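Local coordinates for methyltransferase-like protein 5 (Pyrococcus horikoshii, PDB 1WY7), which binds S-adenosyl-L-homocysteine in a methyltransferase fold and is probably an S-adenosylmethionine-dependent enzyme that methylates RNA, at residues A[37-42]-A[46-51]. Residues are numbered along the deposited sequence; the frame is centred on the assembly and turned at random.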
ATOM      1  N   GLU A  37      -5.565   7.412   6.267  1.00 29.40           N
ATOM      2  CA  GLU A  37      -4.564   7.632   7.307  1.00 31.45           C
ATOM      3  C   GLU A  37      -3.150   7.571   6.746  1.00 31.30           C
ATOM      4  O   GLU A  37      -2.336   8.470   6.963  1.00 31.12           O
ATOM      5  CB  GLU A  37      -4.677   6.572   8.403  1.00 33.62           C
ATOM      6  CG  GLU A  37      -5.855   6.741   9.349  1.00 42.46           C
ATOM      7  CD  GLU A  37      -5.671   7.877  10.364  1.00 46.20           C
ATOM      8  OE1 GLU A  37      -6.522   7.983  11.269  1.00 51.83           O
ATOM      9  OE2 GLU A  37      -4.694   8.659  10.272  1.00 47.33           O
ATOM     10  N   LEU A  38      -2.858   6.496   6.027  1.00 29.87           N
ATOM     11  CA  LEU A  38      -1.524   6.321   5.479  1.00 27.83           C
ATOM     12  C   LEU A  38      -1.163   7.464   4.540  1.00 26.82           C
ATOM     13  O   LEU A  38      -0.084   8.039   4.658  1.00 26.00           O
ATOM     14  CB  LEU A  38      -1.422   4.964   4.753  1.00 25.35           C
ATOM     15  CG  LEU A  38      -0.097   4.616   4.049  1.00 23.32           C
ATOM     16  CD1 LEU A  38      -0.019   3.109   3.782  1.00 21.48           C
ATOM     17  CD2 LEU A  38       0.021   5.407   2.740  1.00 20.08           C
ATOM     18  N   LEU A  39      -2.073   7.784   3.617  1.00 27.04           N
ATOM     19  CA  LEU A  39      -1.848   8.839   2.629  1.00 27.58           C
ATOM     20  C   LEU A  39      -1.752  10.242   3.216  1.00 28.40           C
ATOM     21  O   LEU A  39      -0.905  11.034   2.806  1.00 28.27           O
ATOM     22  CB  LEU A  39      -2.952   8.800   1.567  1.00 26.45           C
ATOM     23  CG  LEU A  39      -2.904   7.624   0.588  1.00 25.51           C
ATOM     24  CD1 LEU A  39      -4.228   7.498  -0.133  1.00 24.72           C
ATOM     25  CD2 LEU A  39      -1.774   7.838  -0.405  1.00 23.53           C
ATOM     26  N   TRP A  40      -2.622  10.555   4.169  1.00 30.04           N
ATOM     27  CA  TRP A  40      -2.589  11.876   4.773  1.00 32.75           C
ATOM     28  C   TRP A  40      -1.282  12.058   5.520  1.00 32.54           C
ATOM     29  O   TRP A  40      -0.664  13.109   5.447  1.00 31.08           O
ATOM     30  CB  TRP A  40      -3.758  12.073   5.730  1.00 36.14           C
ATOM     31  CG  TRP A  40      -4.004  13.512   5.942  1.00 42.51           C
ATOM     32  CD1 TRP A  40      -3.653  14.260   7.029  1.00 43.09           C
ATOM     33  CD2 TRP A  40      -4.567  14.420   4.988  1.00 44.33           C
ATOM     34  NE1 TRP A  40      -3.958  15.584   6.808  1.00 46.81           N
ATOM     35  CE2 TRP A  40      -4.520  15.711   5.563  1.00 46.71           C
ATOM     36  CE3 TRP A  40      -5.103  14.268   3.701  1.00 45.43           C
ATOM     37  CZ2 TRP A  40      -4.988  16.844   4.895  1.00 47.86           C
ATOM     38  CZ3 TRP A  40      -5.570  15.391   3.033  1.00 47.69           C
ATOM     39  CH2 TRP A  40      -5.509  16.666   3.633  1.00 49.99           C
ATOM     40  N   LEU A  41      -0.860  11.014   6.234  1.00 33.50           N
ATOM     41  CA  LEU A  41       0.396  11.063   6.971  1.00 33.00           C
ATOM     42  C   LEU A  41       1.541  11.347   6.003  1.00 34.74           C
ATOM     43  O   LEU A  41       2.351  12.255   6.226  1.00 34.68           O
ATOM     44  CB  LEU A  41       0.653   9.733   7.681  1.00 32.52           C
ATOM     45  CG  LEU A  41       2.060   9.576   8.270  1.00 33.22           C
ATOM     46  CD1 LEU A  41       2.286  10.641   9.332  1.00 33.44           C
ATOM     47  CD2 LEU A  41       2.218   8.184   8.871  1.00 34.01           C
ATOM     48  N   ALA A  42       1.605  10.570   4.925  1.00 34.27           N
ATOM     49  CA  ALA A  42       2.658  10.751   3.930  1.00 34.30           C
ATOM     50  C   ALA A  42       2.572  12.135   3.318  1.00 33.72           C
ATOM     51  O   ALA A  42       3.583  12.800   3.125  1.00 33.75           O
ATOM     52  CB  ALA A  42       2.537   9.692   2.832  1.00 33.17           C
ATOM     53  N   GLY A  46       5.277  15.688   3.462  1.00 35.70           N
ATOM     54  CA  GLY A  46       5.903  16.066   2.210  1.00 33.41           C
ATOM     55  C   GLY A  46       6.382  14.868   1.404  1.00 35.15           C
ATOM     56  O   GLY A  46       7.250  15.016   0.547  1.00 35.62           O
ATOM     57  N   ASP A  47       5.820  13.687   1.661  1.00 34.42           N
ATOM     58  CA  ASP A  47       6.219  12.472   0.950  1.00 33.68           C
ATOM     59  C   ASP A  47       5.277  12.037  -0.183  1.00 35.37           C
ATOM     60  O   ASP A  47       5.271  10.858  -0.574  1.00 35.41           O
ATOM     61  CB  ASP A  47       6.375  11.321   1.952  1.00 31.85           C
ATOM     62  CG  ASP A  47       7.653  11.435   2.785  1.00 30.53           C
ATOM     63  OD1 ASP A  47       7.775  10.709   3.787  1.00 28.57           O
ATOM     64  OD2 ASP A  47       8.538  12.242   2.431  1.00 31.16           O
ATOM     65  N   ILE A  48       4.480  12.969  -0.712  1.00 34.25           N
ATOM     66  CA  ILE A  48       3.557  12.620  -1.795  1.00 34.59           C
ATOM     67  C   ILE A  48       3.602  13.603  -2.949  1.00 37.00           C
ATOM     68  O   ILE A  48       3.859  13.231  -4.090  1.00 38.10           O
ATOM     69  CB  ILE A  48       2.079  12.557  -1.306  1.00 31.72           C
ATOM     70  CG1 ILE A  48       1.866  11.357  -0.386  1.00 28.50           C
ATOM     71  CG2 ILE A  48       1.133  12.460  -2.506  1.00 29.40           C
ATOM     72  CD1 ILE A  48       2.092  10.023  -1.071  1.00 28.72           C
ATOM     73  N   GLU A  49       3.358  14.866  -2.635  1.00 39.32           N
ATOM     74  CA  GLU A  49       3.311  15.913  -3.641  1.00 42.43           C
ATOM     75  C   GLU A  49       4.581  16.040  -4.468  1.00 41.21           C
ATOM     76  O   GLU A  49       5.659  16.283  -3.926  1.00 42.42           O
ATOM     77  CB  GLU A  49       2.987  17.236  -2.958  1.00 46.65           C
ATOM     78  CG  GLU A  49       2.542  18.330  -3.894  1.00 52.53           C
ATOM     79  CD  GLU A  49       1.977  19.508  -3.134  1.00 55.75           C
ATOM     80  OE1 GLU A  49       1.461  20.443  -3.790  1.00 57.56           O
ATOM     81  OE2 GLU A  49       2.047  19.492  -1.880  1.00 55.03           O
ATOM     82  N   GLY A  50       4.440  15.861  -5.780  1.00 39.15           N
ATOM     83  CA  GLY A  50       5.566  15.969  -6.683  1.00 37.35           C
ATOM     84  C   GLY A  50       6.542  14.809  -6.632  1.00 38.88           C
ATOM     85  O   GLY A  50       7.610  14.870  -7.235  1.00 40.03           O
ATOM     86  N   LYS A  51       6.184  13.743  -5.927  1.00 37.11           N
ATOM     87  CA  LYS A  51       7.078  12.595  -5.813  1.00 35.98           C
ATOM     88  C   LYS A  51       6.740  11.447  -6.762  1.00 34.70           C
ATOM     89  O   LYS A  51       5.593  11.301  -7.197  1.00 31.67           O
ATOM     90  CB  LYS A  51       7.050  12.068  -4.377  1.00 36.74           C
ATOM     91  CG  LYS A  51       7.342  13.119  -3.324  1.00 38.77           C
ATOM     92  CD  LYS A  51       8.807  13.505  -3.292  1.00 39.74           C
ATOM     93  CE  LYS A  51       9.062  14.538  -2.197  1.00 40.85           C
ATOM     94  NZ  LYS A  51      10.487  14.557  -1.761  1.00 42.50           N
TER
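Ile48 leans back against the last turns of the helix it has just left, meeting Ala42 and, more loosely, Leu39. From its CB, branch CG1 stands beside the backbone N, anti to the carbonyl carbon (chi1 -70°), and this places CG1 3.7 Å from Ala42 CB. One bond further, CD1 stays alongside the helix, 3.9 Å from Ala42 CB, and its other neighbour is Leu39 CD2 at 4.5 Å. Alanine suits this spot because a lone methyl lets the branched isoleucine come close to the helix backbone. Ile48 and Leu39 both also touch Leu70.

The chain reverses through a Schellman motif that ends helix 32-44 and starts the short loop to strand 52-56, the first strand of the Rossmann-like methyltransferase sheet, lying between strands 74-79 and 115-118. Gly46 takes the positive phi (78°) that glycine adopts most easily. Asp47 N then donates to Ala42 O over 2.8 Å with an N-H...O angle of 152°. Asp47 CB rests 3.4 Å from Ala42 O, while OD1 is hydrogen-bonded to Tyr145 OH and forms a salt bridge with Arg199 NH1, partners that suit a buried acid and tie the helix end to strands 143-149 and 191-202. Past Ile48, a type II turn closed by Lys51 N to Ile48 O (3.0 Å) leads into the strand; Gly50, its third residue, readily takes the positive phi needed there.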